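START domain-containing protein 10 (Homo sapiens, PDB 6SER) transfers phosphatidylcholine and phosphatidylethanolamine between membranes, preferring lipids with a palmitoyl or stearoyl chain at sn-1 and an unsaturated 18-carbon chain at sn-2. Local coordinates at residues R71-D76 / S180-Y185; T81-L86 / K234-P239; V99-D104 / V114-W119; I145-V150 / I167-L172. All blocks are in the same frame, centred on the assembly; numbering follows the deposited sequence.

Contact 1: residues R71-D76 / S180-Y185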
loop_
_atom_site.group_PDB
_atom_site.type_symbol
_atom_site.label_atom_id
_atom_site.label_comp_id
_atom_site.label_asym_id
_atom_site.label_seq_id
_atom_site.Cartn_x
_atom_site.Cartn_y
_atom_site.Cartn_z
ATOM N N ARG A 71 -6.181 6.011 10.005
ATOM C CA ARG A 71 -6.304 4.983 11.025
ATOM C C ARG A 71 -7.764 4.563 11.136
ATOM O O ARG A 71 -8.665 5.409 11.121
ATOM C CB ARG A 71 -5.784 5.509 12.368
ATOM C CG ARG A 71 -5.694 4.507 13.491
ATOM C CD ARG A 71 -4.970 5.127 14.681
ATOM N NE ARG A 71 -4.945 4.266 15.862
ATOM C CZ ARG A 71 -5.969 4.110 16.700
ATOM N NH1 ARG A 71 -7.115 4.743 16.477
ATOM N NH2 ARG A 71 -5.851 3.314 17.759
ATOM N N MET A 72 -8.004 3.257 11.229
ATOM C CA MET A 72 -9.371 2.755 11.282
ATOM C C MET A 72 -9.484 1.604 12.270
ATOM O O MET A 72 -8.762 0.609 12.165
ATOM C CB MET A 72 -9.853 2.302 9.907
ATOM C CG MET A 72 -11.129 1.493 9.975
ATOM S SD MET A 72 -11.727 1.096 8.336
ATOM C CE MET A 72 -10.498 -0.105 7.817
ATOM N N GLU A 73 -10.406 1.742 13.214
ATOM C CA GLU A 73 -10.660 0.726 14.221
ATOM C C GLU A 73 -11.634 -0.297 13.653
ATOM O O GLU A 73 -12.721 0.066 13.188
ATOM C CB GLU A 73 -11.220 1.368 15.486
ATOM C CG GLU A 73 -10.376 1.131 16.722
ATOM C CD GLU A 73 -10.791 2.009 17.893
ATOM O OE1 GLU A 73 -11.931 1.846 18.386
ATOM O OE2 GLU A 73 -9.975 2.866 18.311
ATOM N N CYS A 74 -11.242 -1.565 13.673
ATOM C CA CYS A 74 -12.065 -2.657 13.159
ATOM C C CYS A 74 -12.492 -3.503 14.352
ATOM O O CYS A 74 -11.709 -4.310 14.867
ATOM C CB CYS A 74 -11.304 -3.479 12.126
ATOM S SG CYS A 74 -10.906 -2.577 10.625
ATOM N N CYS A 75 -13.731 -3.313 14.799
ATOM C CA CYS A 75 -14.154 -3.957 16.035
ATOM C C CYS A 75 -14.455 -5.437 15.849
ATOM O O CYS A 75 -14.346 -6.196 16.817
ATOM C CB CYS A 75 -15.377 -3.242 16.618
ATOM S SG CYS A 75 -16.909 -3.549 15.723
ATOM N N ASP A 76 -14.794 -5.872 14.627
ATOM C CA ASP A 76 -15.289 -7.226 14.406
ATOM C C ASP A 76 -14.566 -7.952 13.275
ATOM O O ASP A 76 -15.116 -8.912 12.723
ATOM C CB ASP A 76 -16.797 -7.204 14.139
ATOM C CG ASP A 76 -17.171 -6.296 12.990
ATOM O OD1 ASP A 76 -18.292 -6.439 12.464
ATOM O OD2 ASP A 76 -16.337 -5.446 12.601
ATOM N N SER A 180 -10.709 -8.584 16.483
ATOM C CA SER A 180 -10.634 -7.133 16.327
ATOM C C SER A 180 -9.197 -6.686 16.073
ATOM O O SER A 180 -8.235 -7.347 16.477
ATOM C CB SER A 180 -11.195 -6.401 17.557
ATOM O OG SER A 180 -10.312 -6.507 18.658
ATOM N N CYS A 181 -9.061 -5.525 15.427
ATOM C CA CYS A 181 -7.744 -4.972 15.135
ATOM C C CYS A 181 -7.876 -3.481 14.844
ATOM O O CYS A 181 -8.979 -2.946 14.704
ATOM C CB CYS A 181 -7.086 -5.693 13.953
ATOM S SG CYS A 181 -7.952 -5.393 12.396
ATOM N N VAL A 182 -6.722 -2.818 14.760
ATOM C CA VAL A 182 -6.616 -1.443 14.283
ATOM C C VAL A 182 -5.612 -1.427 13.138
ATOM O O VAL A 182 -4.526 -2.005 13.255
ATOM C CB VAL A 182 -6.176 -0.476 15.400
ATOM C CG1 VAL A 182 -5.978 0.933 14.855
ATOM C CG2 VAL A 182 -7.189 -0.474 16.543
ATOM N N ILE A 183 -5.967 -0.777 12.034
ATOM C CA ILE A 183 -5.083 -0.679 10.879
ATOM C C ILE A 183 -4.783 0.788 10.611
ATOM O O ILE A 183 -5.697 1.622 10.578
ATOM C CB ILE A 183 -5.685 -1.349 9.632
ATOM C CG1 ILE A 183 -4.720 -1.226 8.444
ATOM C CG2 ILE A 183 -7.055 -0.772 9.305
ATOM C CD1 ILE A 183 -5.131 -1.994 7.226
ATOM N N THR A 184 -3.500 1.098 10.431
ATOM C CA THR A 184 -3.052 2.432 10.060
ATOM C C THR A 184 -2.444 2.365 8.667
ATOM O O THR A 184 -1.514 1.588 8.426
ATOM C CB THR A 184 -2.035 2.970 11.067
ATOM O OG1 THR A 184 -2.627 2.991 12.376
ATOM C CG2 THR A 184 -1.587 4.379 10.669
ATOM N N TYR A 185 -2.986 3.162 7.754
ATOM C CA TYR A 185 -2.476 3.293 6.395
ATOM C C TYR A 185 -1.661 4.577 6.316
ATOM O O TYR A 185 -2.123 5.640 6.746
ATOM C CB TYR A 185 -3.636 3.311 5.403
ATOM C CG TYR A 185 -3.334 3.874 4.032
ATOM C CD1 TYR A 185 -2.931 3.037 2.994
ATOM C CD2 TYR A 185 -3.501 5.234 3.755
ATOM C CE1 TYR A 185 -2.676 3.537 1.720
ATOM C CE2 TYR A 185 -3.244 5.748 2.482
ATOM C CZ TYR A 185 -2.839 4.887 1.468
ATOM O OH TYR A 185 -2.585 5.365 0.204
#
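R71-C75 pairs with S180-T184 as two antiparallel neighbours in the curved sheet of the START domain's helix-grip fold, joining the early strand 68-74 to strand 181-190, which comes just before the long helix 197-227. The strand axes run at 163° with a closest approach of 4.8 Å. M72/I183 and C74/C181 are hydrogen-bonded pairs, with C74 N to C181 O at 2.8 Å and I183 N to M72 O at 3.1 Å; E73/V182 is the non-hydrogen-bonded pair between them, and R71/T184 another beyond M72/I183. The M72, C74, C181 and I183 face is apolar. There M72 and I183 lie side by side, pointing the same way, and M72 CE reaches I183 CG2 at 3.8 Å. From helix 197-227, M212 touches M72 and I183, and Y216 touches M72 and C74, while L82 of helix 79-87 packs on C181 and I183. The other face is mixed, V182 lying among R71, E73 and T184. E73 CG rests on V182 CG2 at 3.6 Å. R71 has CG anti to its backbone N (chi1 -173°) and then runs extended to NE, passing T184 OG1 at CG (3.6 Å). Beyond it, V182 CG1 sits over one face of the guanidinium, toward its rim, 3.6 Å from R71 NE.

Contact 2: residues T81-L86 / K234-P239; sequences TLYDVL and KPWLHP
D84 on helix 79-87 is gripped through both carboxylate oxygens by W236 and K234, tying the helix to the loop after helix 197-227. D84 OD1 accepts from W236 NE1 at 2.8 Å in a nearly straight bond (174° at the hydrogen). The oxygen lies in the indole plane, whereas the donor stands above the carboxylate plane, the two flat groups being turned 62° apart. D84 OD2 takes the salt bridge from K234 NZ, also at 2.8 Å and also from above the carboxylate plane. The lysine chain, extended beyond CG, crosses the aspartate at about a right angle. With an ammonium and an indole N-H on a buried carboxylate, its negative charge is probably stabilised. A third link is indirect: one water lies 2.7 Å from Y83 OH and donates to W236 O at 2.7 Å. Within the loop, K234 O receives both L237 N and H238 N, and K234 N bonds to Q241 OE1. Apolar contact is lighter, L237 CD2 meeting the edge of the Y83 ring 4.0 Å from CE2. The indole has K234 CB over one face and D84 O over the opposite one, both toward the rim. Around this joint, H87 stacks on W236, Y143 stacks on Y83, and Y222 of helix 197-227 touches D84 and W236, while Y83 reaches I173 of strand 161-175.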
loop_
_atom_site.group_PDB
_atom_site.type_symbol
_atom_site.label_atom_id
_atom_site.label_comp_id
_atom_site.label_asym_id
_atom_site.label_seq_id
_atom_site.Cartn_x
_atom_site.Cartn_y
_atom_site.Cartn_z
ATOM N N THR A 81 -7.366 -11.570 9.211
ATOM C CA THR A 81 -8.249 -11.398 8.062
ATOM C C THR A 81 -7.902 -10.132 7.289
ATOM O O THR A 81 -7.817 -10.146 6.054
ATOM C CB THR A 81 -9.705 -11.368 8.517
ATOM O OG1 THR A 81 -10.037 -12.619 9.132
ATOM C CG2 THR A 81 -10.624 -11.132 7.329
ATOM N N LEU A 82 -7.685 -9.030 7.999
ATOM C CA LEU A 82 -7.226 -7.819 7.334
ATOM C C LEU A 82 -5.896 -8.059 6.620
ATOM O O LEU A 82 -5.672 -7.543 5.522
ATOM C CB LEU A 82 -7.125 -6.697 8.361
ATOM C CG LEU A 82 -6.852 -5.257 7.947
ATOM C CD1 LEU A 82 -7.799 -4.776 6.856
ATOM C CD2 LEU A 82 -7.020 -4.438 9.175
ATOM N N TYR A 83 -5.027 -8.892 7.203
ATOM C CA TYR A 83 -3.742 -9.203 6.579
ATOM C C TYR A 83 -3.934 -9.957 5.265
ATOM O O TYR A 83 -3.317 -9.617 4.248
ATOM C CB TYR A 83 -2.886 -10.009 7.561
ATOM C CG TYR A 83 -1.438 -10.245 7.161
ATOM C CD1 TYR A 83 -0.569 -9.177 6.916
ATOM C CD2 TYR A 83 -0.926 -11.536 7.068
ATOM C CE1 TYR A 83 0.764 -9.394 6.571
ATOM C CE2 TYR A 83 0.407 -11.763 6.731
ATOM C CZ TYR A 83 1.245 -10.694 6.482
ATOM O OH TYR A 83 2.562 -10.922 6.131
ATOM N N ASP A 84 -4.794 -10.985 5.267
ATOM C CA ASP A 84 -5.087 -11.725 4.039
ATOM C C ASP A 84 -5.598 -10.801 2.946
ATOM O O ASP A 84 -5.215 -10.933 1.772
ATOM C CB ASP A 84 -6.129 -12.818 4.306
ATOM C CG ASP A 84 -5.577 -13.980 5.110
ATOM O OD1 ASP A 84 -4.333 -14.113 5.219
ATOM O OD2 ASP A 84 -6.397 -14.768 5.621
ATOM N N VAL A 85 -6.470 -9.861 3.312
ATOM C CA VAL A 85 -7.105 -8.998 2.321
ATOM C C VAL A 85 -6.080 -8.068 1.686
ATOM O O VAL A 85 -6.079 -7.858 0.467
ATOM C CB VAL A 85 -8.257 -8.224 2.981
ATOM C CG1 VAL A 85 -8.811 -7.163 2.038
ATOM C CG2 VAL A 85 -9.334 -9.202 3.419
ATOM N N LEU A 86 -5.184 -7.506 2.498
ATOM C CA LEU A 86 -4.119 -6.685 1.937
ATOM C C LEU A 86 -3.203 -7.495 1.028
ATOM O O LEU A 86 -2.710 -6.967 0.028
ATOM C CB LEU A 86 -3.313 -6.028 3.056
ATOM C CG LEU A 86 -4.070 -4.930 3.814
ATOM C CD1 LEU A 86 -3.214 -4.306 4.914
ATOM C CD2 LEU A 86 -4.550 -3.880 2.844
ATOM N N LYS A 234 -2.735 -19.566 0.027
ATOM C CA LYS A 234 -2.365 -18.275 0.602
ATOM C C LYS A 234 -0.850 -18.225 0.636
ATOM O O LYS A 234 -0.226 -18.450 1.684
ATOM C CB LYS A 234 -2.959 -18.097 2.002
ATOM C CG LYS A 234 -4.473 -18.062 2.043
ATOM C CD LYS A 234 -4.974 -17.799 3.453
ATOM C CE LYS A 234 -6.484 -17.703 3.481
ATOM N NZ LYS A 234 -6.998 -17.429 4.856
ATOM N N PRO A 235 -0.212 -17.958 -0.506
ATOM C CA PRO A 235 1.260 -17.941 -0.545
ATOM C C PRO A 235 1.896 -16.896 0.348
ATOM O O PRO A 235 3.089 -17.029 0.645
ATOM C CB PRO A 235 1.573 -17.667 -2.024
ATOM C CG PRO A 235 0.327 -17.035 -2.581
ATOM C CD PRO A 235 -0.798 -17.724 -1.839
ATOM N N TRP A 236 1.166 -15.852 0.764
ATOM C CA TRP A 236 1.749 -14.889 1.699
ATOM C C TRP A 236 1.955 -15.496 3.079
ATOM O O TRP A 236 2.803 -15.018 3.844
ATOM C CB TRP A 236 0.880 -13.634 1.797
ATOM C CG TRP A 236 -0.579 -13.897 2.062
ATOM C CD1 TRP A 236 -1.211 -13.881 3.281
ATOM C CD2 TRP A 236 -1.594 -14.179 1.089
ATOM N NE1 TRP A 236 -2.552 -14.145 3.123
ATOM C CE2 TRP A 236 -2.812 -14.333 1.788
ATOM C CE3 TRP A 236 -1.591 -14.328 -0.302
ATOM C CZ2 TRP A 236 -4.012 -14.615 1.142
ATOM C CZ3 TRP A 236 -2.786 -14.620 -0.941
ATOM C CH2 TRP A 236 -3.978 -14.760 -0.218
ATOM N N LEU A 237 1.193 -16.540 3.414
ATOM C CA LEU A 237 1.401 -17.299 4.643
ATOM C C LEU A 237 2.303 -18.507 4.433
ATOM O O LEU A 237 2.994 -18.923 5.366
ATOM C CB LEU A 237 0.055 -17.774 5.209
ATOM C CG LEU A 237 -0.998 -16.697 5.454
ATOM C CD1 LEU A 237 -2.273 -17.289 6.060
ATOM C CD2 LEU A 237 -0.413 -15.610 6.353
ATOM N N HIS A 238 2.313 -19.080 3.226
ATOM C CA HIS A 238 3.077 -20.292 2.924
ATOM C C HIS A 238 3.920 -20.017 1.691
ATOM O O HIS A 238 3.464 -20.209 0.556
ATOM C CB HIS A 238 2.150 -21.487 2.719
ATOM C CG HIS A 238 1.149 -21.652 3.817
ATOM N ND1 HIS A 238 1.496 -22.086 5.077
ATOM C CD2 HIS A 238 -0.184 -21.411 3.853
ATOM C CE1 HIS A 238 0.418 -22.120 5.840
ATOM N NE2 HIS A 238 -0.615 -21.718 5.121
ATOM N N PRO A 239 5.156 -19.558 1.873
ATOM C CA PRO A 239 5.940 -19.101 0.715
ATOM C C PRO A 239 6.327 -20.216 -0.236
ATOM O O PRO A 239 6.683 -19.923 -1.385
ATOM C CB PRO A 239 7.171 -18.442 1.354
ATOM C CG PRO A 239 7.230 -18.986 2.753
ATOM C CD PRO A 239 5.830 -19.301 3.158
HETATM O O HOH W 1 3.315 -13.543 5.991
#

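Contact 3: residues V99-D104 / V114-W119; sequences VIETFD and VGYYSW
V99-D104 and V114-W119 form an antiparallel beta hairpin whose register slips by one between V99/W119 and T102/Y117, a beta bulge, with strand axes at 173°. I100 and E101 both face S118 at the bulge: I100 N bonds to S118 O at 2.7 Å, and S118 N returns to E101 O at 2.8 Å. Regular pairing resumes at F103/Y116, with Y116 N to F103 O at 2.8 Å. On the V99, T102 and Y117 face, V99 CG2 crosses to Y117 CE1 at 3.6 Å, and T102 OG1 lies at the edge of that ring, near its plane. Y117 OH bonds to D96, and helix 89-95 covers part of this face, I89 touching T102 and R92 touching Y117. On the other face, one water bridges the hairpin, donating to E101 OE1 and bonding to S118 OG, while the hydroxyl of Y116 is held by D129 of the adjacent strand 127-139. F103 has CG between the backbone N and carbonyl carbon (chi1 52°). Its ring meets Y116, F103 CE2 lying 3.6 Å from Y116 CD2. The ring planes are 26° apart, but the centroids are 5.2 Å from each other, leaving the rings offset, and it is Y116 CB that covers the F103 face, 4.0 Å from its centroid in a CH-pi contact.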
loop_
_atom_site.group_PDB
_atom_site.type_symbol
_atom_site.label_atom_id
_atom_site.label_comp_id
_atom_site.label_asym_id
_atom_site.label_seq_id
_atom_site.Cartn_x
_atom_site.Cartn_y
_atom_site.Cartn_z
ATOM N N VAL A 99 -9.167 -0.467 -9.696
ATOM C CA VAL A 99 -8.045 -1.214 -10.253
ATOM C C VAL A 99 -8.356 -1.676 -11.675
ATOM O O VAL A 99 -9.469 -2.128 -11.981
ATOM C CB VAL A 99 -7.691 -2.406 -9.342
ATOM C CG1 VAL A 99 -8.891 -3.338 -9.172
ATOM C CG2 VAL A 99 -6.484 -3.174 -9.902
ATOM N N ILE A 100 -7.368 -1.549 -12.561
ATOM C CA ILE A 100 -7.474 -2.066 -13.922
ATOM C C ILE A 100 -6.836 -3.446 -13.937
ATOM O O ILE A 100 -7.480 -4.456 -14.243
ATOM C CB ILE A 100 -6.770 -1.162 -14.951
ATOM C CG1 ILE A 100 -7.185 0.301 -14.808
ATOM C CG2 ILE A 100 -7.043 -1.662 -16.371
ATOM C CD1 ILE A 100 -8.615 0.542 -15.134
ATOM N N GLU A 101 -5.558 -3.477 -13.586
ATOM C CA GLU A 101 -4.707 -4.649 -13.647
ATOM C C GLU A 101 -3.853 -4.639 -12.389
ATOM O O GLU A 101 -3.373 -3.575 -11.984
ATOM C CB GLU A 101 -3.824 -4.588 -14.900
ATOM C CG GLU A 101 -3.647 -5.883 -15.624
ATOM C CD GLU A 101 -3.028 -5.683 -16.996
ATOM O OE1 GLU A 101 -2.811 -4.512 -17.395
ATOM O OE2 GLU A 101 -2.762 -6.701 -17.674
ATOM N N THR A 102 -3.682 -5.798 -11.752
ATOM C CA THR A 102 -2.718 -5.890 -10.658
ATOM C C THR A 102 -2.230 -7.327 -10.549
ATOM O O THR A 102 -3.032 -8.262 -10.594
ATOM C CB THR A 102 -3.312 -5.407 -9.319
ATOM O OG1 THR A 102 -2.305 -5.467 -8.299
ATOM C CG2 THR A 102 -4.516 -6.269 -8.882
ATOM N N PHE A 103 -0.919 -7.494 -10.405
ATOM C CA PHE A 103 -0.318 -8.821 -10.326
ATOM C C PHE A 103 1.113 -8.672 -9.849
ATOM O O PHE A 103 1.738 -7.629 -10.055
ATOM C CB PHE A 103 -0.341 -9.533 -11.684
ATOM C CG PHE A 103 0.231 -8.712 -12.804
ATOM C CD1 PHE A 103 1.592 -8.723 -13.076
ATOM C CD2 PHE A 103 -0.601 -7.914 -13.587
ATOM C CE1 PHE A 103 2.119 -7.950 -14.116
ATOM C CE2 PHE A 103 -0.091 -7.151 -14.629
ATOM C CZ PHE A 103 1.274 -7.167 -14.894
ATOM N N ASP A 104 1.626 -9.717 -9.214
ATOM C CA ASP A 104 3.035 -9.730 -8.856
ATOM C C ASP A 104 3.864 -10.110 -10.069
ATOM O O ASP A 104 3.404 -10.831 -10.959
ATOM C CB ASP A 104 3.308 -10.707 -7.712
ATOM C CG ASP A 104 2.878 -10.159 -6.364
ATOM O OD1 ASP A 104 2.752 -8.920 -6.238
ATOM O OD2 ASP A 104 2.671 -10.966 -5.433
ATOM N N VAL A 114 8.094 -7.956 -6.142
ATOM C CA VAL A 114 7.890 -6.822 -7.030
ATOM C C VAL A 114 6.579 -7.045 -7.766
ATOM O O VAL A 114 6.323 -8.145 -8.269
ATOM C CB VAL A 114 9.057 -6.655 -8.027
ATOM C CG1 VAL A 114 8.889 -5.358 -8.840
ATOM C CG2 VAL A 114 10.379 -6.664 -7.291
ATOM N N GLY A 115 5.758 -5.992 -7.855
ATOM C CA GLY A 115 4.431 -6.124 -8.418
ATOM C C GLY A 115 3.985 -4.884 -9.160
ATOM O O GLY A 115 4.648 -3.835 -9.159
ATOM N N TYR A 116 2.816 -5.027 -9.794
ATOM C CA TYR A 116 2.271 -4.067 -10.734
ATOM C C TYR A 116 0.843 -3.749 -10.339
ATOM O O TYR A 116 0.097 -4.637 -9.923
ATOM C CB TYR A 116 2.284 -4.620 -12.164
ATOM C CG TYR A 116 1.697 -3.664 -13.165
ATOM C CD1 TYR A 116 2.476 -2.647 -13.720
ATOM C CD2 TYR A 116 0.376 -3.766 -13.556
ATOM C CE1 TYR A 116 1.957 -1.762 -14.630
ATOM C CE2 TYR A 116 -0.145 -2.894 -14.474
ATOM C CZ TYR A 116 0.648 -1.883 -15.002
ATOM O OH TYR A 116 0.130 -0.994 -15.910
ATOM N N TYR A 117 0.458 -2.481 -10.493
ATOM C CA TYR A 117 -0.901 -2.053 -10.158
ATOM C C TYR A 117 -1.308 -0.872 -11.032
ATOM O O TYR A 117 -0.609 0.148 -11.050
ATOM C CB TYR A 117 -0.982 -1.684 -8.677
ATOM C CG TYR A 117 -2.334 -1.158 -8.232
ATOM C CD1 TYR A 117 -3.307 -2.018 -7.733
ATOM C CD2 TYR A 117 -2.626 0.208 -8.282
ATOM C CE1 TYR A 117 -4.536 -1.543 -7.304
ATOM C CE2 TYR A 117 -3.859 0.690 -7.858
ATOM C CZ TYR A 117 -4.810 -0.194 -7.373
ATOM O OH TYR A 117 -6.039 0.270 -6.959
ATOM N N SER A 118 -2.451 -0.996 -11.715
ATOM C CA SER A 118 -3.050 0.028 -12.568
ATOM C C SER A 118 -4.403 0.447 -12.017
ATOM O O SER A 118 -5.164 -0.389 -11.523
ATOM C CB SER A 118 -3.308 -0.480 -13.989
ATOM O OG SER A 118 -2.152 -0.973 -14.603
ATOM N N TRP A 119 -4.742 1.727 -12.173
ATOM C CA TRP A 119 -6.066 2.163 -11.754
ATOM C C TRP A 119 -6.556 3.303 -12.636
ATOM O O TRP A 119 -5.765 4.003 -13.276
ATOM C CB TRP A 119 -6.089 2.549 -10.267
ATOM C CG TRP A 119 -5.419 3.833 -9.853
ATOM C CD1 TRP A 119 -6.044 5.003 -9.549
ATOM C CD2 TRP A 119 -4.010 4.066 -9.636
ATOM N NE1 TRP A 119 -5.122 5.955 -9.180
ATOM C CE2 TRP A 119 -3.870 5.407 -9.217
ATOM C CE3 TRP A 119 -2.862 3.278 -9.758
ATOM C CZ2 TRP A 119 -2.632 5.975 -8.918
ATOM C CZ3 TRP A 119 -1.631 3.846 -9.457
ATOM C CH2 TRP A 119 -1.525 5.182 -9.047
HETATM O O HOH W 2 -2.726 -1.539 -17.077
#

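Contact 4: residues I145-V150 / I167-L172; sequences IMNYSV and IQTGYL
I145-Y148 and I167-Y171 lie in the beta hairpin of strands 142-151 and 161-175, near the middle of the START domain's curved sheet. Their axes are antiparallel at 174° and approach to 4.6 Å. The pairs I145/Y171 and N147/T169 are hydrogen-bonded, with Y171 N to I145 O at 2.8 Å and N147 N to T169 O at 2.9 Å. Between them, M146 faces G170, where the strands draw together: I145 O comes within 3.0 Å of G170 CA. The glycine presents no side chain beside M146, whose chain instead turns away to F30 and F33 of helix 27-38. The opposite face carries I145, N147, T169 and Y171. N147 has CG between its backbone N and carbonyl carbon (chi1 81°), and its amide crosses the threonine at a slant, OD1 3.7 Å from T169 CG2 and ND2 3.5 Å from T169 OG1. The amide oxygen is hydrogen-bonded by S166 OG, while ND2 donates to a bound triethylene glycol, probably from the crystallisation liquor. At the corner of strand 161-175, Y148 CB rests on I167 O at 3.5 Å; I167 and Q168 both face Q188, a classic beta bulge that bends the strand. Glycol beside N147 and T169 is consistent with this face lining the lipid cavity, the space between curved sheet and long C-terminal helix that defines the helix-grip fold of START proteins.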
loop_
_atom_site.group_PDB
_atom_site.type_symbol
_atom_site.label_atom_id
_atom_site.label_comp_id
_atom_site.label_asym_id
_atom_site.label_seq_id
_atom_site.Cartn_x
_atom_site.Cartn_y
_atom_site.Cartn_z
ATOM N N ILE A 145 3.064 -4.306 6.181
ATOM C CA ILE A 145 3.332 -4.449 4.758
ATOM C C ILE A 145 3.691 -3.070 4.238
ATOM O O ILE A 145 2.887 -2.141 4.371
ATOM C CB ILE A 145 2.124 -4.996 3.986
ATOM C CG1 ILE A 145 1.455 -6.129 4.749
ATOM C CG2 ILE A 145 2.561 -5.497 2.630
ATOM C CD1 ILE A 145 0.258 -6.685 4.029
ATOM N N MET A 146 4.881 -2.933 3.645
ATOM C CA MET A 146 5.338 -1.685 3.041
ATOM C C MET A 146 5.669 -1.885 1.569
ATOM O O MET A 146 5.946 -2.999 1.116
ATOM C CB MET A 146 6.597 -1.137 3.713
ATOM C CG MET A 146 6.740 -1.509 5.135
ATOM S SD MET A 146 8.211 -0.770 5.813
ATOM C CE MET A 146 9.458 -1.841 5.152
ATOM N N ASN A 147 5.677 -0.773 0.835
ATOM C CA ASN A 147 6.117 -0.788 -0.553
ATOM C C ASN A 147 6.629 0.596 -0.926
ATOM O O ASN A 147 6.347 1.582 -0.244
ATOM C CB ASN A 147 4.999 -1.270 -1.491
ATOM C CG ASN A 147 3.994 -0.187 -1.843
ATOM O OD1 ASN A 147 4.358 0.859 -2.378
ATOM N ND2 ASN A 147 2.714 -0.462 -1.611
ATOM N N TYR A 148 7.400 0.649 -2.014
ATOM C CA TYR A 148 7.839 1.892 -2.638
ATOM C C TYR A 148 8.160 1.581 -4.095
ATOM O O TYR A 148 8.443 0.431 -4.442
ATOM C CB TYR A 148 9.054 2.499 -1.920
ATOM C CG TYR A 148 10.314 1.664 -2.013
ATOM C CD1 TYR A 148 11.238 1.889 -3.025
ATOM C CD2 TYR A 148 10.572 0.639 -1.104
ATOM C CE1 TYR A 148 12.387 1.137 -3.130
ATOM C CE2 TYR A 148 11.724 -0.125 -1.200
ATOM C CZ TYR A 148 12.628 0.130 -2.223
ATOM O OH TYR A 148 13.785 -0.610 -2.358
ATOM N N SER A 149 8.099 2.605 -4.947
ATOM C CA SER A 149 8.190 2.375 -6.381
ATOM C C SER A 149 9.605 1.990 -6.785
ATOM O O SER A 149 10.591 2.345 -6.131
ATOM C CB SER A 149 7.754 3.610 -7.175
ATOM O OG SER A 149 6.350 3.661 -7.315
ATOM N N VAL A 150 9.698 1.261 -7.888
ATOM C CA VAL A 150 10.967 0.750 -8.379
ATOM C C VAL A 150 10.851 0.638 -9.895
ATOM O O VAL A 150 9.759 0.726 -10.460
ATOM C CB VAL A 150 11.306 -0.605 -7.713
ATOM C CG1 VAL A 150 10.620 -1.758 -8.445
ATOM C CG2 VAL A 150 12.786 -0.806 -7.637
ATOM N N ILE A 167 6.312 6.894 -3.163
ATOM C CA ILE A 167 7.510 7.268 -2.369
ATOM C C ILE A 167 7.593 6.324 -1.178
ATOM O O ILE A 167 8.622 5.845 -0.930
ATOM C CB ILE A 167 7.572 8.753 -1.967
ATOM C CG1 ILE A 167 7.611 9.663 -3.178
ATOM C CG2 ILE A 167 8.741 9.037 -1.089
ATOM C CD1 ILE A 167 6.317 10.176 -3.569
ATOM N N GLN A 168 6.476 6.070 -0.544
ATOM C CA GLN A 168 6.355 5.128 0.566
ATOM C C GLN A 168 4.879 4.906 0.809
ATOM O O GLN A 168 4.185 5.824 0.827
ATOM C CB GLN A 168 6.998 5.678 1.816
ATOM C CG GLN A 168 6.529 4.988 3.051
ATOM C CD GLN A 168 6.979 5.685 4.304
ATOM O OE1 GLN A 168 6.736 6.849 4.531
ATOM N NE2 GLN A 168 7.693 4.945 5.106
ATOM N N THR A 169 4.429 3.676 0.816
ATOM C CA THR A 169 3.045 3.314 1.145
ATOM C C THR A 169 3.082 2.044 1.990
ATOM O O THR A 169 3.917 1.309 1.820
ATOM C CB THR A 169 2.009 3.538 0.046
ATOM O OG1 THR A 169 1.327 2.325 -0.105
ATOM C CG2 THR A 169 2.489 3.883 -1.319
ATOM N N GLY A 170 2.211 1.894 2.951
ATOM C CA GLY A 170 2.242 0.709 3.800
ATOM C C GLY A 170 1.124 0.670 4.798
ATOM O O GLY A 170 0.440 1.602 4.906
ATOM N N TYR A 171 1.067 -0.418 5.536
ATOM C CA TYR A 171 -0.008 -0.679 6.469
ATOM C C TYR A 171 0.579 -1.259 7.737
ATOM O O TYR A 171 1.492 -2.088 7.686
ATOM C CB TYR A 171 -1.032 -1.665 5.886
ATOM C CG TYR A 171 -1.705 -1.201 4.624
ATOM C CD1 TYR A 171 -2.972 -0.629 4.677
ATOM C CD2 TYR A 171 -1.067 -1.328 3.376
ATOM C CE1 TYR A 171 -3.600 -0.197 3.524
ATOM C CE2 TYR A 171 -1.682 -0.900 2.218
ATOM C CZ TYR A 171 -2.949 -0.335 2.298
ATOM O OH TYR A 171 -3.567 0.091 1.146
ATOM N N LEU A 172 0.094 -0.767 8.873
ATOM C CA LEU A 172 0.368 -1.348 10.178
ATOM C C LEU A 172 -0.946 -1.918 10.687
ATOM O O LEU A 172 -1.934 -1.184 10.816
ATOM C CB LEU A 172 0.935 -0.312 11.157
ATOM C CG LEU A 172 1.026 -0.807 12.596
ATOM C CD1 LEU A 172 2.134 -1.828 12.691
ATOM C CD2 LEU A 172 1.273 0.364 13.544
#

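Overall arrangement
Contacts 1, 3 and 4 all belong to one curved sheet, and contact 2 ties helix 79-87, which packs against that sheet, to the loop 234-239. Along the chain, contacts 3 and 4 follow one another inside the long loop closed by contact 1, whereas contacts 1 and 2 alternate. Contact 4 is the most central, its centre about 18 Å from that of contact 1 and about 14 Å from that of contact 3. Contacts 1 and 3 lie on opposite sides of the chain's centre, about 25 Å apart. L82 and L86 of contact 2 pack on I183 of contact 1, and L86 also meets Y171 of contact 4. Helix 79-87 is thereby joined to the sheet within one START domain, whose interior probably holds the transferred lipid, as in its relatives.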